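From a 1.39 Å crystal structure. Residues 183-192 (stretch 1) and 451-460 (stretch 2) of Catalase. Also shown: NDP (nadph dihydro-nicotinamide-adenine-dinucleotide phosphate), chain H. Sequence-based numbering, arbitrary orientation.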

# COMPACT_ATOMS: atom_id res chain seq x y z
N ALA A 183 16.61 29.89 11.73
CA ALA A 183 16.79 29.85 10.28
C ALA A 183 16.44 31.22 9.71
O ALA A 183 15.40 31.38 9.07
CB ALA A 183 15.90 28.76 9.65
N PRO A 184 17.30 32.21 9.96
CA PRO A 184 16.98 33.61 9.64
C PRO A 184 16.79 33.88 8.15
O PRO A 184 16.26 34.94 7.81
CB PRO A 184 18.19 34.39 10.18
CG PRO A 184 19.30 33.38 10.23
CD PRO A 184 18.63 32.09 10.59
N GLU A 185 17.19 32.96 7.28
CA GLU A 185 16.85 33.07 5.87
C GLU A 185 15.33 33.17 5.65
O GLU A 185 14.87 33.63 4.59
CB GLU A 185 17.43 31.90 5.06
CG GLU A 185 16.90 30.52 5.44
CD GLU A 185 17.83 29.77 6.37
OE1 GLU A 185 18.28 30.37 7.37
OE2 GLU A 185 18.13 28.58 6.10
N SER A 186 14.56 32.75 6.67
CA SER A 186 13.10 32.81 6.65
C SER A 186 12.52 34.23 6.73
O SER A 186 11.32 34.42 6.50
CB SER A 186 12.54 32.00 7.82
OG SER A 186 12.86 32.60 9.07
N ALA A 187 13.35 35.22 7.05
CA ALA A 187 12.82 36.55 7.36
C ALA A 187 12.02 37.19 6.22
O ALA A 187 11.00 37.83 6.47
CB ALA A 187 13.94 37.47 7.83
N HIS A 188 12.45 37.02 4.98
CA HIS A 188 11.71 37.62 3.88
C HIS A 188 10.28 37.10 3.83
O HIS A 188 9.32 37.88 3.85
CB HIS A 188 12.41 37.41 2.53
CG HIS A 188 11.90 38.31 1.45
ND1 HIS A 188 12.42 38.31 0.18
CD2 HIS A 188 10.92 39.24 1.46
CE1 HIS A 188 11.78 39.21 -0.56
NE2 HIS A 188 10.87 39.79 0.20
N GLN A 189 10.13 35.78 3.79
CA GLN A 189 8.80 35.22 3.66
C GLN A 189 7.96 35.38 4.93
O GLN A 189 6.74 35.57 4.84
CB GLN A 189 8.85 33.75 3.23
CG GLN A 189 7.47 33.11 3.18
CD GLN A 189 6.52 33.81 2.23
OE1 GLN A 189 6.95 34.42 1.25
NE2 GLN A 189 5.22 33.71 2.50
N VAL A 190 8.59 35.34 6.10
CA VAL A 190 7.82 35.53 7.32
C VAL A 190 7.24 36.95 7.38
O VAL A 190 6.10 37.15 7.81
CB VAL A 190 8.62 35.18 8.59
CG1 VAL A 190 7.82 35.49 9.83
CG2 VAL A 190 8.99 33.70 8.56
N THR A 191 7.99 37.94 6.88
CA THR A 191 7.47 39.31 6.83
C THR A 191 6.26 39.39 5.89
O THR A 191 5.26 40.03 6.21
CB THR A 191 8.58 40.28 6.39
OG1 THR A 191 9.67 40.19 7.32
CG2 THR A 191 8.07 41.71 6.37
N TYR A 192 6.34 38.71 4.75
CA TYR A 192 5.22 38.65 3.81
C TYR A 192 4.02 37.93 4.44
O TYR A 192 2.88 38.40 4.34
CB TYR A 192 5.69 37.93 2.54
CG TYR A 192 4.79 37.97 1.33
CD1 TYR A 192 3.73 37.08 1.20
CD2 TYR A 192 5.05 38.85 0.28
CE1 TYR A 192 2.92 37.09 0.07
CE2 TYR A 192 4.25 38.86 -0.86
CZ TYR A 192 3.19 37.98 -0.96
OH TYR A 192 2.41 37.99 -2.09
N ASP A 451 21.88 39.20 1.96
CA ASP A 451 21.82 38.87 3.38
C ASP A 451 20.41 38.35 3.64
O ASP A 451 19.61 38.23 2.70
CB ASP A 451 22.18 40.08 4.28
CG ASP A 451 20.98 40.97 4.58
OD1 ASP A 451 20.08 41.11 3.73
OD2 ASP A 451 20.94 41.54 5.69
N ASP A 452 20.08 38.04 4.89
CA ASP A 452 18.77 37.47 5.19
C ASP A 452 17.68 38.50 5.47
O ASP A 452 16.51 38.15 5.54
CB ASP A 452 18.87 36.51 6.39
CG ASP A 452 19.68 35.27 6.09
OD1 ASP A 452 19.76 34.86 4.91
OD2 ASP A 452 20.24 34.68 7.04
N PHE A 453 18.07 39.77 5.62
CA PHE A 453 17.15 40.77 6.14
C PHE A 453 16.86 41.98 5.26
O PHE A 453 15.88 42.68 5.50
CB PHE A 453 17.62 41.25 7.52
CG PHE A 453 17.63 40.17 8.55
CD1 PHE A 453 16.45 39.74 9.13
CD2 PHE A 453 18.82 39.56 8.93
CE1 PHE A 453 16.45 38.73 10.08
CE2 PHE A 453 18.84 38.55 9.87
CZ PHE A 453 17.65 38.14 10.45
N ILE A 454 17.70 42.25 4.26
CA ILE A 454 17.54 43.50 3.51
C ILE A 454 16.22 43.58 2.75
O ILE A 454 15.55 44.61 2.77
CB ILE A 454 18.75 43.82 2.59
CG1 ILE A 454 18.66 45.26 2.07
CG2 ILE A 454 18.86 42.82 1.43
CD1 ILE A 454 18.56 46.28 3.18
N GLN A 455 15.82 42.49 2.10
CA GLN A 455 14.59 42.53 1.31
C GLN A 455 13.30 42.74 2.13
O GLN A 455 12.48 43.56 1.75
CB GLN A 455 14.50 41.35 0.34
CG GLN A 455 15.52 41.46 -0.81
CD GLN A 455 15.14 40.62 -2.00
OE1 GLN A 455 14.37 39.67 -1.88
NE2 GLN A 455 15.65 40.96 -3.17
N PRO A 456 13.12 42.01 3.25
CA PRO A 456 11.94 42.36 4.04
C PRO A 456 12.05 43.76 4.66
O PRO A 456 11.03 44.40 4.89
CB PRO A 456 11.90 41.29 5.14
CG PRO A 456 13.29 40.71 5.18
CD PRO A 456 13.77 40.78 3.76
N GLY A 457 13.28 44.21 4.92
CA GLY A 457 13.50 45.57 5.40
C GLY A 457 13.05 46.60 4.38
O GLY A 457 12.40 47.59 4.73
N ILE A 458 13.38 46.35 3.12
CA ILE A 458 12.94 47.18 2.00
C ILE A 458 11.41 47.18 1.86
O ILE A 458 10.79 48.23 1.65
CB ILE A 458 13.61 46.73 0.67
CG1 ILE A 458 15.10 47.09 0.68
CG2 ILE A 458 12.94 47.38 -0.52
CD1 ILE A 458 15.89 46.52 -0.49
N LEU A 459 10.80 46.01 1.97
CA LEU A 459 9.34 45.91 1.95
C LEU A 459 8.75 46.81 3.04
O LEU A 459 7.85 47.61 2.77
CB LEU A 459 8.89 44.46 2.14
CG LEU A 459 7.40 44.14 2.31
CD1 LEU A 459 6.58 44.59 1.10
CD2 LEU A 459 7.19 42.65 2.56
N TYR A 460 9.28 46.71 4.26
CA TYR A 460 8.80 47.52 5.37
C TYR A 460 9.04 49.02 5.18
O TYR A 460 8.14 49.83 5.40
CB TYR A 460 9.44 47.05 6.69
CG TYR A 460 8.87 47.74 7.91
CD1 TYR A 460 7.65 47.36 8.44
CD2 TYR A 460 9.56 48.78 8.52
CE1 TYR A 460 7.12 47.99 9.56
CE2 TYR A 460 9.04 49.42 9.65
CZ TYR A 460 7.82 49.02 10.16
OH TYR A 460 7.31 49.65 11.27
PA NDP H . 8.09 47.42 -6.27
O1A NDP H . 7.57 48.69 -5.69
O2A NDP H . 8.28 47.50 -7.75
O5B NDP H . 7.05 46.25 -5.92
C5B NDP H . 6.57 46.10 -4.60
C4B NDP H . 5.68 44.87 -4.61
O4B NDP H . 5.19 44.65 -3.29
C3B NDP H . 4.47 45.08 -5.53
O3B NDP H . 4.24 43.91 -6.29
C2B NDP H . 3.35 45.34 -4.54
O2B NDP H . 2.05 45.05 -5.00
C1B NDP H . 3.80 44.46 -3.38
N9A NDP H . 3.06 44.72 -2.13
C8A NDP H . 2.25 45.79 -1.84
N7A NDP H . 1.74 45.63 -0.60
C5A NDP H . 2.19 44.46 -0.09
C6A NDP H . 1.98 43.81 1.12
N6A NDP H . 0.95 44.16 1.90
N1A NDP H . 2.61 42.61 1.36
C2A NDP H . 3.43 42.05 0.40
N3A NDP H . 3.63 42.69 -0.80
C4A NDP H . 3.02 43.88 -1.05
O3 NDP H . 9.45 47.03 -5.49
PN NDP H . 10.36 45.73 -5.80
O1N NDP H . 9.77 44.92 -6.91
O2N NDP H . 11.76 46.20 -5.87
O5D NDP H . 10.22 44.87 -4.44
C5D NDP H . 10.25 45.52 -3.18
C4D NDP H . 9.76 44.57 -2.11
O4D NDP H . 8.42 44.22 -2.39
C3D NDP H . 10.56 43.27 -2.12
O3D NDP H . 11.65 43.34 -1.22
C2D NDP H . 9.52 42.24 -1.73
O2D NDP H . 9.53 42.07 -0.34
C1D NDP H . 8.17 42.85 -2.11
N1N NDP H . 7.58 42.18 -3.28
C2N NDP H . 8.36 41.96 -4.38
C3N NDP H . 7.87 41.34 -5.52
C7N NDP H . 8.81 41.13 -6.66
O7N NDP H . 8.59 40.04 -7.51
N7N NDP H . 9.83 41.95 -6.84
C4N NDP H . 6.43 40.87 -5.63
C5N NDP H . 5.67 41.16 -4.38
C6N NDP H . 6.26 41.79 -3.28
P2B NDP H . 1.12 46.21 -5.65
O1X NDP H . 1.02 47.34 -4.64
O2X NDP H . 1.77 46.67 -6.93
O3X NDP H . -0.23 45.59 -5.92
O HOH W 1 15.28 36.26 4.01

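Both stretches run into helices that continue beyond them; the first includes Ala187 to Tyr192, the second Ile454 to Tyr460. The two axes run in roughly the same direction, with 29° between their N-to-C vectors, and approach to 8.3 Å. The backbones come nearest at His188 and Pro456, whose CA atoms lie 4.7 Å apart, and at Glu185 and Asp452, at 4.8 Å. Phe453 occupies the N-cap position of the second helix, but the side chain that serves its first turn is that of Asp451: OD1 accepts from Ile454 N at 2.7 Å with an angle of 156°, and only weakly from Phe453 N at 3.1 Å and 139°.

No direct hydrogen bond joins the stretches, although 518 Å² of surface is buried between them. A water supplies the polar link near the helix starts. It donates to Glu185 O and to Asp452 O, each 2.7 Å from its oxygen, and accepts from His188 N at 3.1 Å. The direct separation of His188 N and Asp452 O is 4.3 Å, too long for a hydrogen bond, so the water closes this gap.

The remaining contacts are largely van der Waals. Ala187 points its CB toward stretch 2 and reaches Phe453 CE1 at 3.6 Å, while Pro184 CB lies 3.8 Å from Phe453 CZ; the phenyl ring thus meets two small aliphatic groups. Further along, the Pro456 ring packs on the first helix, with its CG 3.7 Å from His188 CA and its CB 3.3 Å from Thr191 OG1. That hydroxyl is directed back to its own helix, donating to Ala187 O at 2.8 Å, so its meeting with the proline is contact without a hydrogen bond. Thr191 CG2 extends the apolar seam to Leu459 CD2 at 4.0 Å.

His188 contributes the largest covered area of any residue here, 82 Å². Gln455 CB sits over one face of its ring, 3.8 Å from the centroid and 20° off the normal, a CH-pi arrangement. The same glutamine brings OE1 to 3.1 Å from His188 ND1, but the angle is poor and the pair is not a hydrogen bond; both atoms are satisfied elsewhere in the structure. At the ring edge, His188 NE2 hydrogen-bonds NDP O2D at 2.7 Å, and NDP O3D donates weakly to Gln455 O at 3.1 Å. The cofactor's nicotinamide-side ribose therefore bridges the two stretches through one side chain and one backbone carbonyl.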